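Local coordinates for protein hydrolase, HAD superfamily, subfamily III A (Legionella pneumophila, PDB 3N1U) that probably hydrolyses 3-deoxy-D-manno-octulosonate 8-phosphate to 3-deoxy-D-manno-octulosonate and inorganic phosphate, a step of lipopolysaccharide biosynthesis, with magnesium as cofactor, at residues A[130-136]-A[146-152]. Residues are numbered along the deposited sequence; the frame is centred on the assembly and turned at random.
With CA (calcium ion), chain C.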
loop_
_atom_site.group_PDB
_atom_site.type_symbol
_atom_site.label_atom_id
_atom_site.label_comp_id
_atom_site.label_asym_id
_atom_site.label_seq_id
_atom_site.Cartn_x
_atom_site.Cartn_y
_atom_site.Cartn_z
ATOM N N GLY A 130 -6.220 -23.069 -21.736
ATOM C CA GLY A 130 -7.146 -23.959 -21.024
ATOM C C GLY A 130 -7.732 -23.294 -19.789
ATOM O O GLY A 130 -8.916 -23.480 -19.454
ATOM N N LEU A 131 -6.898 -22.518 -19.087
ATOM C CA LEU A 131 -7.321 -21.895 -17.841
ATOM C C LEU A 131 -6.893 -20.416 -17.832
ATOM O O LEU A 131 -5.737 -20.072 -17.543
ATOM C CB LEU A 131 -6.771 -22.678 -16.603
ATOM C CG LEU A 131 -7.092 -22.071 -15.200
ATOM C CD1 LEU A 131 -8.603 -21.807 -14.985
ATOM C CD2 LEU A 131 -6.601 -23.104 -14.166
ATOM N N GLY A 132 -7.812 -19.551 -18.250
ATOM C CA GLY A 132 -7.537 -18.103 -18.399
ATOM C C GLY A 132 -8.011 -17.467 -17.110
ATOM O O GLY A 132 -9.164 -17.640 -16.715
ATOM N N VAL A 133 -7.112 -16.737 -16.452
ATOM C CA VAL A 133 -7.380 -16.218 -15.102
ATOM C C VAL A 133 -7.249 -14.706 -14.994
ATOM O O VAL A 133 -6.310 -14.105 -15.545
ATOM C CB VAL A 133 -6.508 -16.911 -14.019
ATOM C CG1 VAL A 133 -6.826 -16.342 -12.602
ATOM C CG2 VAL A 133 -6.752 -18.484 -14.059
ATOM N N ALA A 134 -8.201 -14.107 -14.283
ATOM C CA ALA A 134 -8.129 -12.672 -13.970
ATOM C C ALA A 134 -7.718 -12.472 -12.518
ATOM O O ALA A 134 -8.261 -13.110 -11.640
ATOM C CB ALA A 134 -9.481 -11.976 -14.220
ATOM N N VAL A 135 -6.729 -11.606 -12.274
ATOM C CA VAL A 135 -6.531 -11.083 -10.873
ATOM C C VAL A 135 -7.779 -10.281 -10.471
ATOM O O VAL A 135 -8.537 -9.789 -11.339
ATOM C CB VAL A 135 -5.234 -10.227 -10.723
ATOM C CG1 VAL A 135 -3.976 -11.134 -10.968
ATOM C CG2 VAL A 135 -5.213 -8.992 -11.661
ATOM N N SER A 136 -8.044 -10.150 -9.161
ATOM C CA SER A 136 -9.319 -9.534 -8.772
ATOM C C SER A 136 -9.377 -8.058 -9.160
ATOM O O SER A 136 -10.445 -7.510 -9.270
ATOM C CB SER A 136 -9.603 -9.689 -7.262
ATOM O OG SER A 136 -8.741 -8.903 -6.475
ATOM N N ALA A 146 -12.679 -14.090 -18.307
ATOM C CA ALA A 146 -11.796 -15.102 -17.763
ATOM C C ALA A 146 -12.561 -16.352 -17.324
ATOM O O ALA A 146 -13.743 -16.269 -16.996
ATOM C CB ALA A 146 -11.026 -14.491 -16.536
ATOM N N ASP A 147 -11.897 -17.505 -17.293
ATOM C CA ASP A 147 -12.520 -18.710 -16.729
ATOM C C ASP A 147 -12.717 -18.633 -15.229
ATOM O O ASP A 147 -13.601 -19.295 -14.678
ATOM C CB ASP A 147 -11.667 -19.924 -17.031
ATOM C CG ASP A 147 -11.578 -20.194 -18.512
ATOM O OD1 ASP A 147 -12.641 -20.208 -19.166
ATOM O OD2 ASP A 147 -10.448 -20.295 -19.036
ATOM N N TRP A 148 -11.881 -17.835 -14.568
ATOM C CA TRP A 148 -11.816 -17.778 -13.098
ATOM C C TRP A 148 -11.143 -16.493 -12.691
ATOM O O TRP A 148 -10.328 -15.949 -13.427
ATOM C CB TRP A 148 -10.980 -18.965 -12.573
ATOM C CG TRP A 148 -10.960 -19.126 -11.048
ATOM C CD1 TRP A 148 -12.030 -19.338 -10.249
ATOM C CD2 TRP A 148 -9.800 -19.122 -10.185
ATOM N NE1 TRP A 148 -11.630 -19.451 -8.932
ATOM C CE2 TRP A 148 -10.268 -19.322 -8.864
ATOM C CE3 TRP A 148 -8.408 -18.970 -10.406
ATOM C CZ2 TRP A 148 -9.402 -19.361 -7.730
ATOM C CZ3 TRP A 148 -7.538 -18.999 -9.273
ATOM C CH2 TRP A 148 -8.051 -19.203 -7.960
ATOM N N ARG A 149 -11.468 -16.006 -11.511
ATOM C CA ARG A 149 -10.771 -14.851 -10.973
ATOM C C ARG A 149 -10.276 -15.169 -9.585
ATOM O O ARG A 149 -10.914 -15.942 -8.832
ATOM C CB ARG A 149 -11.695 -13.610 -10.923
ATOM C CG ARG A 149 -12.828 -13.717 -9.899
ATOM C CD ARG A 149 -13.615 -12.398 -9.926
ATOM N NE ARG A 149 -14.430 -12.324 -11.142
ATOM C CZ ARG A 149 -15.296 -11.336 -11.397
ATOM N NH1 ARG A 149 -15.443 -10.333 -10.521
ATOM N NH2 ARG A 149 -16.027 -11.364 -12.509
ATOM N N THR A 150 -9.129 -14.598 -9.236
ATOM C CA THR A 150 -8.584 -14.829 -7.883
ATOM C C THR A 150 -9.321 -13.921 -6.881
ATOM O O THR A 150 -9.959 -12.914 -7.291
ATOM C CB THR A 150 -7.071 -14.516 -7.846
ATOM O OG1 THR A 150 -6.845 -13.149 -8.254
ATOM C CG2 THR A 150 -6.309 -15.492 -8.808
ATOM N N GLU A 151 -9.229 -14.267 -5.594
ATOM C CA GLU A 151 -9.769 -13.418 -4.531
ATOM C C GLU A 151 -8.800 -12.283 -4.340
ATOM O O GLU A 151 -9.190 -11.130 -4.176
ATOM C CB GLU A 151 -9.935 -14.199 -3.216
ATOM C CG GLU A 151 -10.898 -15.391 -3.343
ATOM C CD GLU A 151 -12.359 -14.965 -3.514
ATOM O OE1 GLU A 151 -13.031 -14.761 -2.473
ATOM O OE2 GLU A 151 -12.850 -14.863 -4.682
ATOM N N ARG A 152 -7.512 -12.612 -4.309
ATOM C CA ARG A 152 -6.502 -11.601 -4.050
ATOM C C ARG A 152 -6.185 -10.736 -5.268
ATOM O O ARG A 152 -6.450 -11.140 -6.413
ATOM C CB ARG A 152 -5.232 -12.259 -3.473
ATOM C CG ARG A 152 -5.457 -12.812 -2.051
ATOM C CD ARG A 152 -4.544 -14.033 -1.787
ATOM N NE ARG A 152 -4.870 -14.818 -0.572
ATOM C CZ ARG A 152 -5.660 -15.896 -0.553
ATOM N NH1 ARG A 152 -6.228 -16.340 -1.675
ATOM N NH2 ARG A 152 -5.848 -16.584 0.582
HETATM CA CA CA C . -11.657 -19.972 -21.530
HETATM O O HOH W 1 -9.835 -19.654 -21.920
HETATM O O HOH W 2 -11.540 -17.350 -20.986
HETATM O O HOH W 3 -10.641 -22.113 -22.625
HETATM O O HOH W 4 -13.173 -21.292 -21.852
#
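OD2 of D147 is gripped twice: the backbone N of G132 donates to it on the anti side at 2.8 Å, nearly straight at 172°, and it also binds a calcium ion, which OD1 of the same carboxylate chelates at 2.6 Å. Four modelled waters lie around the ion, two of them doubtfully close. The backbone of D147 answers in turn, its N giving a bent 2.8 Å hydrogen bond to G132 O. Beyond this clasp 131-134 and 148-149 pair in parallel. A134 N reaches W148 O at 2.9 Å, and T150 N returns to A134 O at 3.0 Å. On one face V133 and W148 lie side by side; with CG anti to the backbone N (chi1 -173°), the indole brings CE3 within 3.8 Å of V133 CG1. The other face has A134 CB against A146 CB. Further on, T150 OG1 donates to R152 O within its own segment, and S136 N adds a weak bond to that carbonyl. This is the last beta-alpha-beta crossover of the Rossmann-like HAD sheet, with helix 140-145 between the strands. Calcium and the G132 N-H would both favour the carboxylate form of D147, whose bonds to G132 tie the entry of strand 148-149 to strand 131-134.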